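Local coordinates for protein nsp9 (Porcine coronavirus HKU15, PDB 5YM6) that binds nucleic acid as a small coronavirus replicase subunit, with an affinity that is enhanced when the protein dimerizes, at residues V9-N14 with T25-Y30; L39-S44 with V82-I87. One frame throughout, in Å; residues are numbered along the deposited sequence.

Interaction 1: residues V9-N14 with T25-Y30; sequences VFTAQN and TVKSFY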
ATOM      1  N   VAL B   9       5.806  -6.277  -4.465  1.00 27.64           N
ATOM      2  CA  VAL B   9       7.013  -5.506  -4.201  1.00 27.50           C
ATOM      3  C   VAL B   9       8.224  -6.446  -4.215  1.00 31.99           C
ATOM      4  O   VAL B   9       8.219  -7.488  -3.556  1.00 30.76           O
ATOM      5  CB  VAL B   9       6.946  -4.763  -2.835  1.00 29.86           C
ATOM      6  CG1 VAL B   9       8.286  -4.125  -2.501  1.00 27.97           C
ATOM      7  CG2 VAL B   9       5.833  -3.718  -2.831  1.00 31.84           C
ATOM      8  N   PHE B  10       9.267  -6.101  -4.962  1.00 29.39           N
ATOM      9  CA  PHE B  10      10.509  -6.836  -4.796  1.00 31.19           C
ATOM     10  C   PHE B  10      11.643  -5.834  -4.691  1.00 25.78           C
ATOM     11  O   PHE B  10      11.551  -4.715  -5.194  1.00 26.83           O
ATOM     12  CB  PHE B  10      10.735  -7.864  -5.927  1.00 32.81           C
ATOM     13  CG  PHE B  10      11.420  -7.318  -7.157  1.00 29.36           C
ATOM     14  CD1 PHE B  10      10.685  -6.782  -8.202  1.00 29.75           C
ATOM     15  CD2 PHE B  10      12.799  -7.381  -7.288  1.00 34.54           C
ATOM     16  CE1 PHE B  10      11.315  -6.284  -9.338  1.00 31.62           C
ATOM     17  CE2 PHE B  10      13.430  -6.890  -8.427  1.00 33.28           C
ATOM     18  CZ  PHE B  10      12.688  -6.341  -9.447  1.00 30.31           C
ATOM     19  N   THR B  11      12.701  -6.251  -4.019  1.00 25.46           N
ATOM     20  CA  THR B  11      13.807  -5.365  -3.701  1.00 22.49           C
ATOM     21  C   THR B  11      15.099  -5.774  -4.392  1.00 26.86           C
ATOM     22  O   THR B  11      15.390  -6.961  -4.548  1.00 27.62           O
ATOM     23  CB  THR B  11      14.039  -5.318  -2.184  1.00 27.01           C
ATOM     24  OG1 THR B  11      14.377  -6.626  -1.714  1.00 28.65           O
ATOM     25  CG2 THR B  11      12.783  -4.848  -1.472  1.00 29.15           C
ATOM     26  N   ALA B  12      15.865  -4.780  -4.820  1.00 22.83           N
ATOM     27  CA  ALA B  12      17.207  -5.021  -5.335  1.00 24.50           C
ATOM     28  C   ALA B  12      18.114  -3.870  -4.923  1.00 23.71           C
ATOM     29  O   ALA B  12      17.943  -3.311  -3.859  1.00 22.94           O
ATOM     30  CB  ALA B  12      17.176  -5.186  -6.840  1.00 26.47           C
ATOM     31  N   GLN B  13      19.089  -3.513  -5.749  1.00 22.83           N
ATOM     32  CA  GLN B  13      20.000  -2.446  -5.368  1.00 22.60           C
ATOM     33  C   GLN B  13      20.146  -1.421  -6.471  1.00 25.20           C
ATOM     34  O   GLN B  13      20.126  -1.757  -7.644  1.00 27.43           O
ATOM     35  CB  GLN B  13      21.377  -3.011  -5.010  1.00 23.25           C
ATOM     36  CG  GLN B  13      21.374  -3.870  -3.741  1.00 24.34           C
ATOM     37  CD  GLN B  13      22.667  -4.651  -3.541  1.00 30.65           C
ATOM     38  OE1 GLN B  13      22.947  -5.616  -4.266  1.00 27.72           O
ATOM     39  NE2 GLN B  13      23.451  -4.255  -2.537  1.00 30.12           N
ATOM     40  N   ASN B  14      20.309  -0.166  -6.090  1.00 23.18           N
ATOM     41  CA  ASN B  14      20.610   0.877  -7.061  1.00 24.75           C
ATOM     42  C   ASN B  14      21.755   1.741  -6.538  1.00 23.80           C
ATOM     43  O   ASN B  14      22.175   1.608  -5.389  1.00 25.68           O
ATOM     44  CB  ASN B  14      19.367   1.753  -7.348  1.00 25.40           C
ATOM     45  CG  ASN B  14      18.373   1.107  -8.322  1.00 28.46           C
ATOM     46  OD1 ASN B  14      17.796   0.067  -8.044  1.00 28.45           O
ATOM     47  ND2 ASN B  14      18.146   1.766  -9.457  1.00 38.15           N
ATOM     48  N   THR B  25      25.656   2.599  -2.779  1.00 25.62           N
ATOM     49  CA  THR B  25      24.667   1.594  -3.136  1.00 24.75           C
ATOM     50  C   THR B  25      23.520   1.630  -2.134  1.00 26.31           C
ATOM     51  O   THR B  25      23.742   1.757  -0.923  1.00 25.63           O
ATOM     52  CB  THR B  25      25.290   0.175  -3.196  1.00 29.08           C
ATOM     53  OG1 THR B  25      24.243  -0.800  -3.283  1.00 32.63           O
ATOM     54  CG2 THR B  25      26.065  -0.105  -1.961  1.00 37.54           C
ATOM     55  N   VAL B  26      22.292   1.539  -2.639  1.00 21.15           N
ATOM     56  CA  VAL B  26      21.105   1.581  -1.787  1.00 22.98           C
ATOM     57  C   VAL B  26      20.170   0.404  -2.077  1.00 22.35           C
ATOM     58  O   VAL B  26      20.216  -0.186  -3.151  1.00 21.85           O
ATOM     59  CB  VAL B  26      20.318   2.912  -1.969  1.00 23.55           C
ATOM     60  CG1 VAL B  26      21.182   4.107  -1.581  1.00 22.84           C
ATOM     61  CG2 VAL B  26      19.830   3.070  -3.416  1.00 21.97           C
ATOM     62  N   LYS B  27      19.332   0.062  -1.106  1.00 22.38           N
ATOM     63  CA  LYS B  27      18.297  -0.940  -1.297  1.00 20.37           C
ATOM     64  C   LYS B  27      17.124  -0.314  -2.029  1.00 23.86           C
ATOM     65  O   LYS B  27      16.620   0.730  -1.607  1.00 21.30           O
ATOM     66  CB  LYS B  27      17.840  -1.504   0.040  1.00 23.90           C
ATOM     67  CG  LYS B  27      16.682  -2.471  -0.063  1.00 23.84           C
ATOM     68  CD  LYS B  27      16.454  -3.166   1.275  1.00 28.78           C
ATOM     69  CE  LYS B  27      15.454  -4.296   1.173  1.00 30.87           C
ATOM     70  NZ  LYS B  27      15.167  -4.839   2.533  1.00 42.33           N
ATOM     71  N   SER B  28      16.688  -0.935  -3.120  1.00 20.07           N
ATOM     72  CA  SER B  28      15.610  -0.356  -3.917  1.00 19.37           C
ATOM     73  C   SER B  28      14.328  -1.165  -3.837  1.00 22.73           C
ATOM     74  O   SER B  28      14.358  -2.393  -3.796  1.00 23.18           O
ATOM     75  CB  SER B  28      16.056  -0.224  -5.370  1.00 21.87           C
ATOM     76  OG  SER B  28      16.536  -1.478  -5.843  1.00 27.61           O
ATOM     77  N   PHE B  29      13.196  -0.462  -3.851  1.00 20.19           N
ATOM     78  CA  PHE B  29      11.875  -1.082  -3.757  1.00 19.33           C
ATOM     79  C   PHE B  29      11.125  -0.844  -5.052  1.00 19.67           C
ATOM     80  O   PHE B  29      10.867   0.293  -5.430  1.00 19.95           O
ATOM     81  CB  PHE B  29      11.080  -0.514  -2.579  1.00 18.50           C
ATOM     82  CG  PHE B  29      11.674  -0.847  -1.237  1.00 21.55           C
ATOM     83  CD1 PHE B  29      12.805  -0.183  -0.775  1.00 23.01           C
ATOM     84  CD2 PHE B  29      11.120  -1.835  -0.451  1.00 23.49           C
ATOM     85  CE1 PHE B  29      13.353  -0.497   0.451  1.00 24.76           C
ATOM     86  CE2 PHE B  29      11.675  -2.149   0.781  1.00 24.13           C
ATOM     87  CZ  PHE B  29      12.781  -1.485   1.222  1.00 27.05           C
ATOM     88  N   TYR B  30      10.796  -1.928  -5.739  1.00 19.43           N
ATOM     89  CA  TYR B  30      10.053  -1.841  -6.981  1.00 22.27           C
ATOM     90  C   TYR B  30       8.631  -2.348  -6.771  1.00 22.79           C
ATOM     91  O   TYR B  30       8.421  -3.309  -6.053  1.00 24.61           O
ATOM     92  CB  TYR B  30      10.726  -2.665  -8.082  1.00 23.46           C
ATOM     93  CG  TYR B  30      12.041  -2.110  -8.576  1.00 24.03           C
ATOM     94  CD1 TYR B  30      13.241  -2.475  -7.985  1.00 25.55           C
ATOM     95  CD2 TYR B  30      12.071  -1.239  -9.653  1.00 23.69           C
ATOM     96  CE1 TYR B  30      14.438  -1.971  -8.444  1.00 23.61           C
ATOM     97  CE2 TYR B  30      13.261  -0.731 -10.125  1.00 25.51           C
ATOM     98  CZ  TYR B  30      14.442  -1.107  -9.517  1.00 24.38           C
ATOM     99  OH  TYR B  30      15.620  -0.598  -9.985  1.00 28.70           O
TER

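Interaction 2: residues L39-S44 with V82-I87; sequences LVAITS and VYLYFI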
ATOM      1  N   LEU B  39      10.324   1.882 -10.087  1.00 24.85           N
ATOM      2  CA  LEU B  39      11.078   2.177  -8.866  1.00 21.10           C
ATOM      3  C   LEU B  39      10.280   3.145  -7.999  1.00 20.88           C
ATOM      4  O   LEU B  39       9.971   4.250  -8.431  1.00 24.75           O
ATOM      5  CB  LEU B  39      12.449   2.760  -9.201  1.00 21.45           C
ATOM      6  CG  LEU B  39      13.269   3.195  -7.980  1.00 21.08           C
ATOM      7  CD1 LEU B  39      13.556   1.973  -7.155  1.00 20.42           C
ATOM      8  CD2 LEU B  39      14.544   3.911  -8.400  1.00 26.31           C
ATOM      9  N   VAL B  40       9.952   2.725  -6.785  1.00 18.07           N
ATOM     10  CA  VAL B  40       9.098   3.527  -5.898  1.00 18.81           C
ATOM     11  C   VAL B  40       9.840   4.166  -4.730  1.00 20.46           C
ATOM     12  O   VAL B  40       9.550   5.304  -4.348  1.00 20.53           O
ATOM     13  CB  VAL B  40       7.943   2.663  -5.356  1.00 20.34           C
ATOM     14  CG1 VAL B  40       7.155   3.425  -4.278  1.00 21.87           C
ATOM     15  CG2 VAL B  40       7.040   2.254  -6.515  1.00 28.56           C
ATOM     16  N   ALA B  41      10.797   3.441  -4.158  1.00 17.74           N
ATOM     17  CA  ALA B  41      11.519   3.936  -2.981  1.00 18.13           C
ATOM     18  C   ALA B  41      12.899   3.322  -2.832  1.00 19.41           C
ATOM     19  O   ALA B  41      13.184   2.258  -3.395  1.00 19.38           O
ATOM     20  CB  ALA B  41      10.693   3.670  -1.711  1.00 18.69           C
ATOM     21  N   ILE B  42      13.758   3.986  -2.051  1.00 20.63           N
ATOM     22  CA  ILE B  42      15.025   3.389  -1.657  1.00 16.82           C
ATOM     23  C   ILE B  42      15.196   3.551  -0.159  1.00 20.37           C
ATOM     24  O   ILE B  42      14.597   4.453   0.437  1.00 17.78           O
ATOM     25  CB  ILE B  42      16.209   4.021  -2.387  1.00 18.73           C
ATOM     26  CG1 ILE B  42      16.318   5.513  -2.050  1.00 18.64           C
ATOM     27  CG2 ILE B  42      16.058   3.806  -3.899  1.00 17.70           C
ATOM     28  CD1 ILE B  42      17.641   6.132  -2.433  1.00 23.07           C
ATOM     29  N   THR B  43      15.975   2.659   0.446  1.00 19.52           N
ATOM     30  CA  THR B  43      16.427   2.860   1.821  1.00 21.24           C
ATOM     31  C   THR B  43      17.945   2.824   1.915  1.00 22.16           C
ATOM     32  O   THR B  43      18.631   2.186   1.120  1.00 21.47           O
ATOM     33  CB  THR B  43      15.847   1.822   2.796  1.00 22.22           C
ATOM     34  OG1 THR B  43      16.246   0.502   2.396  1.00 25.11           O
ATOM     35  CG2 THR B  43      14.325   1.914   2.844  1.00 22.79           C
ATOM     36  N   SER B  44      18.458   3.555   2.895  1.00 20.63           N
ATOM     37  CA  SER B  44      19.888   3.770   3.050  1.00 21.51           C
ATOM     38  C   SER B  44      20.155   4.168   4.487  1.00 22.57           C
ATOM     39  O   SER B  44      19.268   4.681   5.146  1.00 23.48           O
ATOM     40  CB  SER B  44      20.369   4.877   2.114  1.00 20.12           C
ATOM     41  OG  SER B  44      21.707   5.229   2.395  1.00 24.89           O
ATOM     42  N   VAL B  82      17.462   3.694   9.764  1.00 34.62           N
ATOM     43  CA  VAL B  82      17.387   3.611   8.308  1.00 35.16           C
ATOM     44  C   VAL B  82      16.629   4.825   7.780  1.00 28.24           C
ATOM     45  O   VAL B  82      15.774   5.355   8.480  1.00 32.09           O
ATOM     46  CB  VAL B  82      16.663   2.309   7.861  1.00 35.75           C
ATOM     47  CG1 VAL B  82      16.820   2.086   6.378  1.00 34.63           C
ATOM     48  CG2 VAL B  82      17.198   1.112   8.642  1.00 42.95           C
ATOM     49  N   TYR B  83      16.927   5.274   6.560  1.00 27.48           N
ATOM     50  CA  TYR B  83      16.124   6.333   5.944  1.00 24.65           C
ATOM     51  C   TYR B  83      15.427   5.852   4.689  1.00 24.38           C
ATOM     52  O   TYR B  83      16.054   5.282   3.808  1.00 22.70           O
ATOM     53  CB  TYR B  83      16.984   7.544   5.614  1.00 25.10           C
ATOM     54  CG  TYR B  83      17.622   8.115   6.847  1.00 24.39           C
ATOM     55  CD1 TYR B  83      16.930   9.001   7.669  1.00 28.21           C
ATOM     56  CD2 TYR B  83      18.900   7.736   7.213  1.00 25.84           C
ATOM     57  CE1 TYR B  83      17.523   9.506   8.820  1.00 31.42           C
ATOM     58  CE2 TYR B  83      19.493   8.232   8.342  1.00 31.30           C
ATOM     59  CZ  TYR B  83      18.804   9.112   9.144  1.00 32.77           C
ATOM     60  OH  TYR B  83      19.428   9.590  10.281  1.00 35.61           O
ATOM     61  N   LEU B  84      14.127   6.086   4.630  1.00 22.15           N
ATOM     62  CA  LEU B  84      13.307   5.723   3.486  1.00 22.46           C
ATOM     63  C   LEU B  84      13.094   6.959   2.626  1.00 21.73           C
ATOM     64  O   LEU B  84      12.701   8.025   3.141  1.00 23.46           O
ATOM     65  CB  LEU B  84      11.956   5.152   3.951  1.00 22.45           C
ATOM     66  CG  LEU B  84      10.873   4.916   2.889  1.00 24.42           C
ATOM     67  CD1 LEU B  84      11.223   3.736   2.026  1.00 23.71           C
ATOM     68  CD2 LEU B  84       9.498   4.693   3.540  1.00 29.78           C
ATOM     69  N   TYR B  85      13.374   6.834   1.331  1.00 20.74           N
ATOM     70  CA  TYR B  85      13.167   7.931   0.393  1.00 17.38           C
ATOM     71  C   TYR B  85      12.229   7.465  -0.695  1.00 19.92           C
ATOM     72  O   TYR B  85      12.535   6.481  -1.374  1.00 18.45           O
ATOM     73  CB  TYR B  85      14.456   8.368  -0.295  1.00 18.75           C
ATOM     74  CG  TYR B  85      15.621   8.821   0.549  1.00 20.18           C
ATOM     75  CD1 TYR B  85      16.422   7.901   1.216  1.00 19.00           C
ATOM     76  CD2 TYR B  85      15.972  10.163   0.599  1.00 17.76           C
ATOM     77  CE1 TYR B  85      17.520   8.320   1.956  1.00 21.42           C
ATOM     78  CE2 TYR B  85      17.075  10.581   1.322  1.00 22.54           C
ATOM     79  CZ  TYR B  85      17.836   9.655   2.000  1.00 21.81           C
ATOM     80  OH  TYR B  85      18.929  10.071   2.721  1.00 24.80           O
ATOM     81  N   PHE B  86      11.107   8.158  -0.880  1.00 17.32           N
ATOM     82  CA  PHE B  86      10.266   7.883  -2.028  1.00 19.12           C
ATOM     83  C   PHE B  86      10.787   8.638  -3.232  1.00 16.89           C
ATOM     84  O   PHE B  86      11.363   9.720  -3.109  1.00 21.44           O
ATOM     85  CB  PHE B  86       8.810   8.261  -1.759  1.00 17.92           C
ATOM     86  CG  PHE B  86       8.112   7.298  -0.863  1.00 18.91           C
ATOM     87  CD1 PHE B  86       7.810   6.028  -1.314  1.00 22.54           C
ATOM     88  CD2 PHE B  86       7.793   7.645   0.432  1.00 29.89           C
ATOM     89  CE1 PHE B  86       7.176   5.120  -0.495  1.00 25.43           C
ATOM     90  CE2 PHE B  86       7.152   6.743   1.256  1.00 32.55           C
ATOM     91  CZ  PHE B  86       6.850   5.482   0.786  1.00 26.85           C
ATOM     92  N   ILE B  87      10.606   8.039  -4.400  1.00 18.22           N
ATOM     93  CA  ILE B  87      10.989   8.686  -5.649  1.00 20.50           C
ATOM     94  C   ILE B  87       9.968   9.803  -5.918  1.00 20.24           C
ATOM     95  O   ILE B  87       8.777   9.623  -5.670  1.00 21.92           O
ATOM     96  CB  ILE B  87      11.046   7.667  -6.813  1.00 23.24           C
ATOM     97  CG1 ILE B  87      12.442   7.015  -6.887  1.00 22.16           C
ATOM     98  CG2 ILE B  87      10.778   8.342  -8.152  1.00 22.81           C
ATOM     99  CD1 ILE B  87      12.846   6.251  -5.660  1.00 24.53           C
TER

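Interaction 1: residues V9-N14 with T25-Y30
Asn-14 has CG anti to its carbonyl carbon (chi1 -79°), and Tyr-30 holds its CG the same way (chi1 -70°). With these torsions the amide and the phenol reach toward each other, tip to tip, on one face of an antiparallel ladder. Tyr-30 OH donates to Asn-14 OD1 at 3.0 Å, in the plane of the amide and on a lone pair. Ser-28, two residues before Tyr-30 on the same strand, points to the same face, with its OG in the crowded position between backbone N and carbonyl carbon. Ser-28 OG comes to 3.0 Å from Asn-14 OD1. Asn-14 ND2 is hydrogen-bonded to Thr-53 O of the neighbouring strand 49-55. With OD1 also held, the turn of the side-chain amide is set.

Farther along this face the Phe-10 ring lies beside Tyr-30. The two planes are only 16° apart, but the rings are slid so far that they barely overlap. Phe-10 CE1 rests 3.9 Å from Tyr-30 CB. On the other face, Thr-11 CG2 sits over the Phe-29 ring in a CH-pi contact, 4.0 Å from the centroid. The outer carbon of the extended Lys-27 chain, CE, packs 3.8 Å from Thr-11 CB. Val-9 and Phe-29 also touch helix 92-105.

The backbones form the beta hairpin of strands 8-18 and 23-33. Phe-10, Ala-12 and Asn-14 pair with Tyr-30, Ser-28 and Val-26 by two hydrogen bonds each. The straightest is Ser-28 N to Ala-12 O, 2.8 Å, although the donor stands above the carbonyl plane. Asn-14 thus uses both ends of its side-chain amide, and its OD1 gives the hydroxyl of the buried Tyr-30 an acceptor within the sheet.

Interaction 2: residues L39-S44 with V82-I87
Ile-87 turns its CB toward strand 39-44, where it lies 3.7 Å from Val-40 O. CG1, anti to the carbonyl carbon, continues to Leu-39 and comes 4.0 Å from Leu-39 CD2. CG2, anti to the backbone N, only grazes Leu-39 O. The tip, CD1, reaches 3.9 Å from Leu-39 CG and lies against the Val-40 carbonyl and Ala-41 CA. The Leu-39 and Ile-87 side chains cross at about a right angle, and both also touch Val-52 of strand 49-55.

The backbone of Ile-87 is held here as well: its N donates to Val-40 O at 2.9 Å, almost straight but from above the carbonyl plane. Val-40 and Ala-41 together face Phe-29 of the adjacent strand, a classic beta bulge. It lies in the antiparallel sheet of the nsp9 fold, where strand 36-44 runs between 23-33 and 82-86.

Beyond the bulge, Ile-42 and Tyr-85 form a hydrogen-bonded pair, as do Ser-44 and Tyr-83. On their face, Ile-42 CG1 packs 3.8 Å from Tyr-85 CB. Tyr-85 OH is hydrogen-bonded to the backbone, at Lys-46 O and Leu-49 N. On the other face, Leu-84 CD1 touches both Thr-43 CG2, at 3.7 Å, and Ala-41 CB, at 3.8 Å. Phe-86 CD1 meets the same Ala-41 CB at 3.7 Å. Leu-84 also packs on Ile-102 of helix 92-105 and on Leu-4 of the second subunit.

How the interactions relate
Both interactions are antiparallel strand pairs in one sheet. Interaction 1 closes the hairpin 8-18/23-33, while interaction 2 joins strands distant in sequence. They meet where strands 23-33 and 36-44 run side by side: Phe-29 N lies 2.8 Å from Ala-41 O, probably hydrogen-bonded. Phe-29 CE1 also packs on Thr-43 CG2, and both contacts send side chains to helix 92-105. Interaction 1 is only partly buried: one face holds the polar group of Asn-14, Ser-28 and Tyr-30 and the exposed Phe-10, the other Thr-11, Lys-27 and Phe-29. Interaction 2 is a buried contact whose side chains meet each other mainly through carbon. In the assembly, the second subunit touches interaction 2 but not interaction 1.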